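Local coordinates for protein GrgF (PDB 6LZH) that is an alpha/beta-hydrolase-fold polyketide transferase that takes part in making the fungal furanone gregatin A, a chain-fused polyketide, at residues 35-43 with 113-121; 136-144 with 240-251. All coordinates share one frame; numbering follows the deposited sequence.

Contact 1 (35-43 with 113-121); sequences LIMSPGFNM and GLCFGGNVT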
ATOM      1  N   LEU A  35      24.922  -7.896  -1.862  1.00 14.69           N
ATOM      2  CA  LEU A  35      24.030  -7.076  -2.674  1.00 17.52           C
ATOM      3  C   LEU A  35      22.835  -7.909  -3.114  1.00 17.67           C
ATOM      4  O   LEU A  35      23.004  -9.014  -3.652  1.00 14.81           O
ATOM      5  CB  LEU A  35      24.759  -6.527  -3.902  1.00 16.88           C
ATOM      6  CG  LEU A  35      24.063  -5.431  -4.699  1.00 20.78           C
ATOM      7  CD1 LEU A  35      24.013  -4.151  -3.895  1.00 17.70           C
ATOM      8  CD2 LEU A  35      24.808  -5.203  -6.017  1.00 18.45           C
ATOM      9  N   ILE A  36      21.639  -7.371  -2.885  1.00 15.13           N
ATOM     10  CA  ILE A  36      20.382  -7.959  -3.336  1.00 13.76           C
ATOM     11  C   ILE A  36      19.879  -7.125  -4.508  1.00 14.97           C
ATOM     12  O   ILE A  36      19.607  -5.925  -4.350  1.00 14.74           O
ATOM     13  CB  ILE A  36      19.340  -8.007  -2.206  1.00 13.95           C
ATOM     14  CG1 ILE A  36      19.889  -8.771  -0.997  1.00 14.05           C
ATOM     15  CG2 ILE A  36      18.036  -8.619  -2.722  1.00 14.57           C
ATOM     16  CD1 ILE A  36      18.960  -8.744   0.205  1.00 18.36           C
ATOM     17  N   MET A  37      19.740  -7.758  -5.675  1.00 13.69           N
ATOM     18  CA  MET A  37      19.459  -7.067  -6.932  1.00 15.66           C
ATOM     19  C   MET A  37      18.026  -7.325  -7.388  1.00 16.17           C
ATOM     20  O   MET A  37      17.573  -8.476  -7.409  1.00 15.70           O
ATOM     21  CB  MET A  37      20.449  -7.511  -8.015  1.00 11.78           C
ATOM     22  CG  MET A  37      21.902  -7.165  -7.646  1.00 15.37           C
ATOM     23  SD  MET A  37      23.103  -7.881  -8.788  1.00 20.22           S
ATOM     24  CE  MET A  37      22.779  -6.946 -10.299  1.00 17.77           C
ATOM     25  N   SER A  38      17.323  -6.256  -7.769  1.00 11.64           N
ATOM     26  CA  SER A  38      15.916  -6.321  -8.144  1.00 12.88           C
ATOM     27  C   SER A  38      15.770  -5.914  -9.604  1.00 16.07           C
ATOM     28  O   SER A  38      16.320  -4.874 -10.013  1.00 12.19           O
ATOM     29  CB  SER A  38      15.053  -5.385  -7.264  1.00 15.94           C
ATOM     30  OG  SER A  38      15.009  -5.799  -5.914  1.00 16.64           O
ATOM     31  N   PRO A  39      15.015  -6.680 -10.406  1.00 16.20           N
ATOM     32  CA  PRO A  39      14.968  -6.435 -11.853  1.00 14.71           C
ATOM     33  C   PRO A  39      13.899  -5.430 -12.248  1.00 15.77           C
ATOM     34  O   PRO A  39      13.163  -4.923 -11.389  1.00 17.07           O
ATOM     35  CB  PRO A  39      14.670  -7.831 -12.427  1.00 16.16           C
ATOM     36  CG  PRO A  39      13.833  -8.480 -11.356  1.00 17.93           C
ATOM     37  CD  PRO A  39      14.330  -7.933 -10.026  1.00 16.32           C
ATOM     38  N   GLY A  40      13.792  -5.157 -13.550  1.00 20.13           N
ATOM     39  CA  GLY A  40      12.893  -4.135 -14.047  1.00 19.62           C
ATOM     40  C   GLY A  40      11.435  -4.572 -14.053  1.00 19.09           C
ATOM     41  O   GLY A  40      11.056  -5.640 -13.565  1.00 19.28           O
ATOM     42  N   PHE A  41      10.608  -3.710 -14.633  1.00 19.16           N
ATOM     43  CA  PHE A  41       9.157  -3.850 -14.538  1.00 20.87           C
ATOM     44  C   PHE A  41       8.672  -5.141 -15.181  1.00 20.11           C
ATOM     45  O   PHE A  41       8.894  -5.379 -16.371  1.00 18.51           O
ATOM     46  CB  PHE A  41       8.486  -2.655 -15.205  1.00 22.37           C
ATOM     47  CG  PHE A  41       6.994  -2.714 -15.179  1.00 25.22           C
ATOM     48  CD1 PHE A  41       6.297  -2.309 -14.044  1.00 22.45           C
ATOM     49  CD2 PHE A  41       6.281  -3.166 -16.286  1.00 25.08           C
ATOM     50  CE1 PHE A  41       4.919  -2.353 -14.005  1.00 23.70           C
ATOM     51  CE2 PHE A  41       4.890  -3.218 -16.254  1.00 25.04           C
ATOM     52  CZ  PHE A  41       4.209  -2.805 -15.104  1.00 28.20           C
ATOM     53  N   ASN A  42       7.987  -5.967 -14.393  1.00 21.46           N
ATOM     54  CA  ASN A  42       7.373  -7.197 -14.870  1.00 17.15           C
ATOM     55  C   ASN A  42       8.395  -8.160 -15.454  1.00 24.14           C
ATOM     56  O   ASN A  42       8.045  -9.007 -16.276  1.00 20.86           O
ATOM     57  CB  ASN A  42       6.273  -6.905 -15.905  1.00 21.19           C
ATOM     58  CG  ASN A  42       5.271  -8.046 -16.022  1.00 23.13           C
ATOM     59  OD1 ASN A  42       5.020  -8.755 -15.053  1.00 21.74           O
ATOM     60  ND2 ASN A  42       4.722  -8.240 -17.218  1.00 24.79           N
ATOM     61  N   MET A  43       9.674  -8.046 -15.040  1.00 19.82           N
ATOM     62  CA  MET A  43      10.732  -8.865 -15.610  1.00 23.06           C
ATOM     63  C   MET A  43      11.281  -9.858 -14.582  1.00 21.89           C
ATOM     64  O   MET A  43      11.327  -9.565 -13.382  1.00 20.36           O
ATOM     65  CB  MET A  43      11.885  -7.990 -16.120  1.00 19.86           C
ATOM     66  CG  MET A  43      11.557  -7.220 -17.410  1.00 26.44           C
ATOM     67  SD  MET A  43      11.046  -8.347 -18.749  1.00 34.50           S
ATOM     68  CE  MET A  43      12.606  -9.139 -19.172  1.00 34.55           C
ATOM     69  N   GLY A 113      18.727  -1.868  -7.558  1.00 13.83           N
ATOM     70  CA  GLY A 113      17.538  -2.105  -8.360  1.00 11.40           C
ATOM     71  C   GLY A 113      17.583  -1.346  -9.662  1.00 13.05           C
ATOM     72  O   GLY A 113      18.054  -0.205  -9.718  1.00 13.59           O
ATOM     73  N   LEU A 114      17.051  -1.975 -10.716  1.00 11.37           N
ATOM     74  CA  LEU A 114      16.942  -1.366 -12.036  1.00 14.51           C
ATOM     75  C   LEU A 114      15.470  -1.128 -12.358  1.00 15.60           C
ATOM     76  O   LEU A 114      14.634  -2.019 -12.186  1.00 14.12           O
ATOM     77  CB  LEU A 114      17.576  -2.268 -13.103  1.00 13.29           C
ATOM     78  CG  LEU A 114      17.369  -1.847 -14.559  1.00 16.81           C
ATOM     79  CD1 LEU A 114      18.076  -0.503 -14.869  1.00 18.38           C
ATOM     80  CD2 LEU A 114      17.864  -2.926 -15.496  1.00 16.63           C
ATOM     81  N   CYS A 115      15.151   0.076 -12.822  1.00 16.71           N
ATOM     82  CA  CYS A 115      13.811   0.401 -13.332  1.00 16.46           C
ATOM     83  C   CYS A 115      12.815   0.213 -12.191  1.00 16.60           C
ATOM     84  O   CYS A 115      12.980   0.846 -11.132  1.00 15.63           O
ATOM     85  CB  CYS A 115      13.567  -0.442 -14.596  1.00 17.44           C
ATOM     86  SG  CYS A 115      11.912  -0.228 -15.361  1.00 22.27           S
ATOM     87  N   PHE A 116      11.756  -0.594 -12.333  1.00 15.03           N
ATOM     88  CA  PHE A 116      10.825  -0.783 -11.228  1.00 17.67           C
ATOM     89  C   PHE A 116      11.532  -1.356 -10.004  1.00 16.29           C
ATOM     90  O   PHE A 116      11.149  -1.048  -8.873  1.00 15.90           O
ATOM     91  CB  PHE A 116       9.673  -1.688 -11.663  1.00 16.84           C
ATOM     92  CG  PHE A 116       8.650  -1.896 -10.564  1.00 24.61           C
ATOM     93  CD1 PHE A 116       7.662  -0.966 -10.354  1.00 22.88           C
ATOM     94  CD2 PHE A 116       8.698  -3.015  -9.747  1.00 23.20           C
ATOM     95  CE1 PHE A 116       6.722  -1.139  -9.358  1.00 26.26           C
ATOM     96  CE2 PHE A 116       7.767  -3.194  -8.747  1.00 21.93           C
ATOM     97  CZ  PHE A 116       6.782  -2.259  -8.551  1.00 22.51           C
ATOM     98  N   GLY A 117      12.559  -2.185 -10.210  1.00 15.41           N
ATOM     99  CA  GLY A 117      13.344  -2.691  -9.098  1.00 13.95           C
ATOM    100  C   GLY A 117      14.021  -1.593  -8.295  1.00 16.20           C
ATOM    101  O   GLY A 117      14.259  -1.772  -7.095  1.00 14.47           O
ATOM    102  N   GLY A 118      14.288  -0.445  -8.928  1.00 11.58           N
ATOM    103  CA  GLY A 118      14.889   0.671  -8.226  1.00 15.24           C
ATOM    104  C   GLY A 118      13.895   1.413  -7.370  1.00 13.91           C
ATOM    105  O   GLY A 118      14.258   1.942  -6.320  1.00 15.95           O
ATOM    106  N   ASN A 119      12.636   1.453  -7.803  1.00 13.41           N
ATOM    107  CA  ASN A 119      11.564   1.973  -6.965  1.00 14.65           C
ATOM    108  C   ASN A 119      11.436   1.132  -5.698  1.00 14.08           C
ATOM    109  O   ASN A 119      11.470   1.655  -4.582  1.00 15.11           O
ATOM    110  CB  ASN A 119      10.263   1.978  -7.772  1.00 14.90           C
ATOM    111  CG  ASN A 119       9.062   2.509  -6.986  1.00 19.54           C
ATOM    112  OD1 ASN A 119       8.707   1.985  -5.941  1.00 17.41           O
ATOM    113  ND2 ASN A 119       8.413   3.535  -7.528  1.00 17.83           N
ATOM    114  N   VAL A 120      11.336  -0.183  -5.858  1.00 12.43           N
ATOM    115  CA  VAL A 120      11.195  -1.082  -4.704  1.00 14.30           C
ATOM    116  C   VAL A 120      12.433  -1.019  -3.805  1.00 16.81           C
ATOM    117  O   VAL A 120      12.335  -1.097  -2.570  1.00 14.29           O
ATOM    118  CB  VAL A 120      10.915  -2.505  -5.225  1.00 18.25           C
ATOM    119  CG1 VAL A 120      11.070  -3.541  -4.147  1.00 19.16           C
ATOM    120  CG2 VAL A 120       9.520  -2.566  -5.856  1.00 16.00           C
ATOM    121  N   THR A 121      13.617  -0.919  -4.412  1.00 15.74           N
ATOM    122  CA  THR A 121      14.862  -0.793  -3.647  1.00 13.70           C
ATOM    123  C   THR A 121      14.846   0.450  -2.754  1.00 14.52           C
ATOM    124  O   THR A 121      15.177   0.378  -1.564  1.00 13.04           O
ATOM    125  CB  THR A 121      16.058  -0.766  -4.616  1.00 13.37           C
ATOM    126  OG1 THR A 121      16.265  -2.075  -5.173  1.00 14.92           O
ATOM    127  CG2 THR A 121      17.372  -0.339  -3.906  1.00 14.43           C
TER
HETATM  128  O   HOH W   1      16.858  -4.516  -4.370  1.00 13.72           O
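Ser38, the last residue of strand 32-38, pairs in parallel with Gly113, next to last in strand 108-114. A hydrogen bond runs from Leu114 N to Ser38 O, 3.1 Å long and bent only 12° from straight. Beyond it the chain of 113-121 makes the sharp strand-to-helix turn of a nucleophile elbow, Gly-Leu-Cys-Phe-Gly. Cys115, the nucleophile of the probable Cys-His-Asp triad, has a positive phi of 62°, the strained backbone expected at an elbow, and stands at the N-cap of helix 116-127.

Packing is tightest around the glycines. Gly117, with no side chain, lets the start of the helix lie directly against Ser38, whose CB is 3.7 Å from Gly117 CA. Gly40 CA approaches Leu114 O at 3.3 Å in a CH...O contact and also rests against Cys115 CB. The sulfur of Cys115, SG, anti to the backbone N (chi1 178°), ends 3.8 Å from Phe41 N.

The aromatic end is looser. Phe116 CB presses on Phe41 CA at 3.6 Å, but the two side chains cross at a slant, Phe116 CD1 lying at the edge of the Phe41 ring, near its plane. At the strand end a water bridges the segments, bound to Ile36 O, Ser38 OG and Thr121 OG1; Ser38 OG and Thr121 OG1 are 4.0 Å apart. Thr121 OG1 also donates to Gly117 O, which Thr121 N reaches from the other face of the carbonyl.

Strand 32-38 lies between strands 62-66 and 108-114. Helix 84-99 packs on Ile36, Phe116 and Val120, helix 49-58 covers Leu35 and Met37, and His269 meets Cys115 from a loop.

Contact 2 (136-144 with 240-251); sequences AVAPLIDST and DVSCPTEDQLNC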
ATOM      1  N   ALA A 136      19.793   2.843  -6.871  1.00 11.05           N
ATOM      2  CA  ALA A 136      18.673   2.789  -7.805  1.00 16.42           C
ATOM      3  C   ALA A 136      19.158   3.216  -9.187  1.00 15.54           C
ATOM      4  O   ALA A 136      19.667   4.327  -9.356  1.00 16.13           O
ATOM      5  CB  ALA A 136      17.517   3.683  -7.335  1.00 15.69           C
ATOM      6  N   VAL A 137      19.011   2.331 -10.165  1.00 12.42           N
ATOM      7  CA  VAL A 137      19.411   2.601 -11.541  1.00 14.83           C
ATOM      8  C   VAL A 137      18.166   2.815 -12.385  1.00 13.07           C
ATOM      9  O   VAL A 137      17.320   1.917 -12.491  1.00 13.66           O
ATOM     10  CB  VAL A 137      20.260   1.457 -12.114  1.00 11.15           C
ATOM     11  CG1 VAL A 137      20.614   1.777 -13.543  1.00 12.50           C
ATOM     12  CG2 VAL A 137      21.505   1.212 -11.250  1.00 14.17           C
ATOM     13  N   ALA A 138      18.075   4.001 -13.021  1.00 16.87           N
ATOM     14  CA  ALA A 138      16.947   4.427 -13.827  1.00 14.72           C
ATOM     15  C   ALA A 138      15.607   4.048 -13.188  1.00 17.95           C
ATOM     16  O   ALA A 138      14.784   3.386 -13.839  1.00 18.28           O
ATOM     17  CB  ALA A 138      17.067   3.853 -15.238  1.00 14.68           C
ATOM     18  N   PRO A 139      15.342   4.445 -11.934  1.00 15.08           N
ATOM     19  CA  PRO A 139      14.132   3.959 -11.253  1.00 15.52           C
ATOM     20  C   PRO A 139      12.853   4.460 -11.900  1.00 19.25           C
ATOM     21  O   PRO A 139      12.763   5.605 -12.350  1.00 17.74           O
ATOM     22  CB  PRO A 139      14.274   4.509  -9.833  1.00 16.30           C
ATOM     23  CG  PRO A 139      15.173   5.720  -9.970  1.00 17.07           C
ATOM     24  CD  PRO A 139      16.176   5.275 -11.040  1.00 14.97           C
ATOM     25  N   LEU A 140      11.851   3.580 -11.935  1.00 17.94           N
ATOM     26  CA  LEU A 140      10.519   3.949 -12.410  1.00 18.46           C
ATOM     27  C   LEU A 140       9.792   4.634 -11.258  1.00 17.56           C
ATOM     28  O   LEU A 140       9.607   4.030 -10.200  1.00 20.95           O
ATOM     29  CB  LEU A 140       9.768   2.703 -12.886  1.00 22.47           C
ATOM     30  CG  LEU A 140       8.268   2.685 -13.207  1.00 24.91           C
ATOM     31  CD1 LEU A 140       7.825   3.938 -13.934  1.00 27.67           C
ATOM     32  CD2 LEU A 140       7.985   1.458 -14.066  1.00 23.89           C
ATOM     33  N   ILE A 141       9.434   5.902 -11.439  1.00 18.00           N
ATOM     34  CA  ILE A 141       8.901   6.710 -10.344  1.00 18.65           C
ATOM     35  C   ILE A 141       7.376   6.766 -10.372  1.00 25.34           C
ATOM     36  O   ILE A 141       6.728   6.704  -9.323  1.00 25.11           O
ATOM     37  CB  ILE A 141       9.504   8.135 -10.374  1.00 18.83           C
ATOM     38  CG1 ILE A 141      11.022   8.103 -10.177  1.00 18.59           C
ATOM     39  CG2 ILE A 141       8.860   9.021  -9.320  1.00 19.12           C
ATOM     40  CD1 ILE A 141      11.488   7.259  -8.999  1.00 17.98           C
ATOM     41  N   ASP A 142       6.772   6.903 -11.553  1.00 25.00           N
ATOM     42  CA  ASP A 142       5.330   7.103 -11.625  1.00 32.74           C
ATOM     43  C   ASP A 142       4.736   6.241 -12.725  1.00 35.80           C
ATOM     44  O   ASP A 142       5.173   6.314 -13.876  1.00 40.07           O
ATOM     45  CB  ASP A 142       4.997   8.581 -11.871  1.00 35.69           C
ATOM     46  CG  ASP A 142       3.505   8.857 -11.849  1.00 41.11           C
ATOM     47  OD1 ASP A 142       2.804   8.305 -10.965  1.00 38.46           O
ATOM     48  OD2 ASP A 142       3.040   9.632 -12.712  1.00 41.48           O
ATOM     49  N   SER A 143       3.735   5.438 -12.360  1.00 37.33           N
ATOM     50  CA  SER A 143       2.977   4.613 -13.291  1.00 31.44           C
ATOM     51  C   SER A 143       1.605   5.187 -13.610  1.00 36.80           C
ATOM     52  O   SER A 143       0.838   4.540 -14.332  1.00 41.24           O
ATOM     53  CB  SER A 143       2.805   3.195 -12.728  1.00 35.87           C
ATOM     54  OG  SER A 143       3.831   2.334 -13.178  1.00 41.35           O
ATOM     55  N   THR A 144       1.280   6.379 -13.086  1.00 40.62           N
ATOM     56  CA  THR A 144      -0.075   6.910 -13.199  1.00 39.00           C
ATOM     57  C   THR A 144      -0.491   7.074 -14.654  1.00 41.24           C
ATOM     58  O   THR A 144      -1.645   6.811 -15.010  1.00 42.30           O
ATOM     59  CB  THR A 144      -0.185   8.242 -12.456  1.00 40.97           C
ATOM     60  OG1 THR A 144       0.062   8.039 -11.063  1.00 40.63           O
ATOM     61  CG2 THR A 144      -1.581   8.850 -12.630  1.00 42.61           C
ATOM     62  N   ASP A 240      16.587   9.625 -20.555  1.00 18.62           N
ATOM     63  CA  ASP A 240      15.629   8.556 -20.293  1.00 20.14           C
ATOM     64  C   ASP A 240      14.236   9.077 -20.637  1.00 19.00           C
ATOM     65  O   ASP A 240      13.700   9.941 -19.940  1.00 20.49           O
ATOM     66  CB  ASP A 240      15.703   8.086 -18.835  1.00 16.64           C
ATOM     67  CG  ASP A 240      15.063   6.711 -18.634  1.00 21.78           C
ATOM     68  OD1 ASP A 240      14.105   6.375 -19.389  1.00 20.04           O
ATOM     69  OD2 ASP A 240      15.510   5.960 -17.725  1.00 19.06           O
ATOM     70  N   VAL A 241      13.657   8.557 -21.719  1.00 22.10           N
ATOM     71  CA  VAL A 241      12.303   8.920 -22.108  1.00 22.43           C
ATOM     72  C   VAL A 241      11.285   7.858 -21.718  1.00 25.35           C
ATOM     73  O   VAL A 241      10.074   8.110 -21.821  1.00 26.66           O
ATOM     74  CB  VAL A 241      12.232   9.223 -23.622  1.00 24.59           C
ATOM     75  CG1 VAL A 241      13.046  10.481 -23.923  1.00 26.92           C
ATOM     76  CG2 VAL A 241      12.753   8.052 -24.439  1.00 28.48           C
ATOM     77  N   SER A 242      11.733   6.700 -21.234  1.00 21.40           N
ATOM     78  CA  SER A 242      10.881   5.613 -20.762  1.00 26.06           C
ATOM     79  C   SER A 242      10.510   5.789 -19.290  1.00 23.14           C
ATOM     80  O   SER A 242       9.330   5.737 -18.931  1.00 25.28           O
ATOM     81  CB  SER A 242      11.581   4.268 -20.979  1.00 26.87           C
ATOM     82  OG  SER A 242      11.894   4.089 -22.351  1.00 33.57           O
ATOM     83  N   CYS A 243      11.513   5.975 -18.429  1.00 20.98           N
ATOM     84  CA  CYS A 243      11.347   6.430 -17.052  1.00 21.55           C
ATOM     85  C   CYS A 243      11.855   7.862 -17.044  1.00 19.92           C
ATOM     86  O   CYS A 243      13.052   8.085 -16.817  1.00 18.82           O
ATOM     87  CB  CYS A 243      12.158   5.588 -16.064  1.00 25.40           C
ATOM     88  SG  CYS A 243      11.604   3.929 -15.780  1.00 31.04           S
ATOM     89  N   PRO A 244      10.984   8.875 -17.275  1.00 19.44           N
ATOM     90  CA  PRO A 244      11.459  10.255 -17.492  1.00 20.58           C
ATOM     91  C   PRO A 244      12.560  10.702 -16.534  1.00 16.69           C
ATOM     92  O   PRO A 244      12.416  10.614 -15.315  1.00 19.01           O
ATOM     93  CB  PRO A 244      10.182  11.082 -17.300  1.00 20.59           C
ATOM     94  CG  PRO A 244       9.085  10.161 -17.821  1.00 24.71           C
ATOM     95  CD  PRO A 244       9.520   8.760 -17.417  1.00 21.16           C
ATOM     96  N   THR A 245      13.676  11.156 -17.097  1.00 17.35           N
ATOM     97  CA  THR A 245      14.753  11.721 -16.283  1.00 17.73           C
ATOM     98  C   THR A 245      14.223  12.757 -15.294  1.00 17.78           C
ATOM     99  O   THR A 245      14.670  12.812 -14.141  1.00 17.00           O
ATOM    100  CB  THR A 245      15.821  12.327 -17.206  1.00 22.57           C
ATOM    101  OG1 THR A 245      16.361  11.298 -18.051  1.00 18.52           O
ATOM    102  CG2 THR A 245      16.961  12.979 -16.405  1.00 17.93           C
ATOM    103  N   GLU A 246      13.248  13.578 -15.716  1.00 14.31           N
ATOM    104  CA  GLU A 246      12.697  14.564 -14.794  1.00 17.80           C
ATOM    105  C   GLU A 246      12.074  13.893 -13.580  1.00 20.18           C
ATOM    106  O   GLU A 246      12.236  14.376 -12.456  1.00 17.62           O
ATOM    107  CB  GLU A 246      11.657  15.435 -15.488  1.00 19.56           C
ATOM    108  CG  GLU A 246      12.233  16.466 -16.425  1.00 22.19           C
ATOM    109  CD  GLU A 246      11.133  17.120 -17.239  1.00 24.94           C
ATOM    110  OE1 GLU A 246      10.305  16.382 -17.809  1.00 25.49           O
ATOM    111  OE2 GLU A 246      11.085  18.362 -17.286  1.00 23.80           O
ATOM    112  N   ASP A 247      11.347  12.786 -13.793  1.00 19.00           N
ATOM    113  CA  ASP A 247      10.764  12.047 -12.673  1.00 21.11           C
ATOM    114  C   ASP A 247      11.849  11.533 -11.731  1.00 16.10           C
ATOM    115  O   ASP A 247      11.725  11.640 -10.505  1.00 16.21           O
ATOM    116  CB  ASP A 247       9.936  10.870 -13.187  1.00 22.84           C
ATOM    117  CG  ASP A 247       8.621  11.295 -13.799  1.00 27.12           C
ATOM    118  OD1 ASP A 247       8.235  12.470 -13.642  1.00 26.10           O
ATOM    119  OD2 ASP A 247       7.977  10.430 -14.422  1.00 29.46           O
ATOM    120  N   GLN A 248      12.901  10.925 -12.288  1.00 15.30           N
ATOM    121  CA  GLN A 248      13.975  10.387 -11.444  1.00 16.21           C
ATOM    122  C   GLN A 248      14.640  11.491 -10.624  1.00 16.89           C
ATOM    123  O   GLN A 248      14.930  11.311  -9.432  1.00 15.31           O
ATOM    124  CB  GLN A 248      15.030   9.670 -12.303  1.00 16.68           C
ATOM    125  CG  GLN A 248      14.516   8.488 -13.150  1.00 15.70           C
ATOM    126  CD  GLN A 248      15.613   7.863 -14.020  1.00 16.31           C
ATOM    127  OE1 GLN A 248      16.749   7.658 -13.564  1.00 14.97           O
ATOM    128  NE2 GLN A 248      15.276   7.553 -15.284  1.00 16.66           N
ATOM    129  N   LEU A 249      14.890  12.650 -11.241  1.00 15.41           N
ATOM    130  CA  LEU A 249      15.533  13.741 -10.511  1.00 16.65           C
ATOM    131  C   LEU A 249      14.589  14.331  -9.479  1.00 18.16           C
ATOM    132  O   LEU A 249      15.026  14.750  -8.401  1.00 17.79           O
ATOM    133  CB  LEU A 249      16.005  14.821 -11.482  1.00 17.43           C
ATOM    134  CG  LEU A 249      17.105  14.306 -12.428  1.00 24.98           C
ATOM    135  CD1 LEU A 249      17.678  15.426 -13.285  1.00 26.38           C
ATOM    136  CD2 LEU A 249      18.206  13.597 -11.630  1.00 25.22           C
ATOM    137  N   ASN A 250      13.291  14.335  -9.780  1.00 20.48           N
ATOM    138  CA  ASN A 250      12.300  14.736  -8.789  1.00 17.13           C
ATOM    139  C   ASN A 250      12.377  13.835  -7.563  1.00 15.80           C
ATOM    140  O   ASN A 250      12.388  14.313  -6.423  1.00 18.09           O
ATOM    141  CB  ASN A 250      10.905  14.704  -9.422  1.00 22.23           C
ATOM    142  CG  ASN A 250      10.632  15.943 -10.285  1.00 31.07           C
ATOM    143  OD1 ASN A 250      11.349  16.946 -10.177  1.00 31.43           O
ATOM    144  ND2 ASN A 250       9.598  15.887 -11.128  1.00 29.61           N
ATOM    145  N   CYS A 251      12.477  12.527  -7.780  1.00 15.97           N
ATOM    146  CA  CYS A 251      12.642  11.614  -6.656  1.00 16.05           C
ATOM    147  C   CYS A 251      13.930  11.920  -5.887  1.00 15.56           C
ATOM    148  O   CYS A 251      13.925  12.010  -4.648  1.00 18.42           O
ATOM    149  CB  CYS A 251      12.614  10.172  -7.163  1.00 15.97           C
ATOM    150  SG  CYS A 251      12.654   8.922  -5.845  1.00 19.31           S
TER
HETATM  151  O   HOH W   2       8.595   7.579 -13.812  1.00 26.29           O
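Asp240 OD2, in van der Waals contact with Ala138 CB at 3.6 Å, is gripped by His269 ND1, its partner in the probable catalytic triad, and more weakly by Gln248 NE2. The other oxygen, OD1, accepts from Cys243 N (2.8 Å) from above the carboxylate plane, forming an Asx motif, with a weak second bond from Ser242 N. Bonds to both oxygens thus hold the carboxylate in its rotation.

Gln248 is the second-shell link. Its chain is extended beyond CG (chi2 178°), which carries the amide from the helix to the loop of 136-144. NE2 donates to Cys243 O at 2.8 Å, Cys243 O lying nearly in the plane of the Gln248 amide, while OE1, hydrogen-bonded to Thr236 OG1, lies 3.2 Å from Ala138 CA and touches Pro139 CD.

Apolar side chains supply most of the remaining contact. Cys243 SG rests against Leu140 CA at 3.5 Å. Ile141 lies along the helix: CG1 packs against the backbone oxygen of Asp247, and CD1 reaches Cys251 CB at 3.6 Å. At the more exposed margin a water joins Asp142 N to Asp247 OD2.

Segment 136-144 leaves strand 133-137, which runs between strands 108-114 and 232-237, and packs on the first two turns of helix 245-254. Helix 187-198 touches Ser242 and Cys243, and Tyr226 of the second subunit packs on Thr144.

In the fold
From the N terminus, contact 1 comes first: strand 32-38 and the loop after it meet the nucleophile turn, closing a loop that holds helices 49-58 and 84-99 and strand 62-66. Contact 2 follows in series, closing a second loop from the end of strand 133-137 to helix 245-254; the two neither nest nor cross. Helix 116-127 leads from one to the other, and their strands 108-114 and 133-137 are sheet neighbours, probably bonded through Gly113 O to Val137 N and Cys115 N to Val137 O. Together they bring the probable catalytic Cys115 and Asp240 to the C-terminal ends of the parallel strands, with His269 between them.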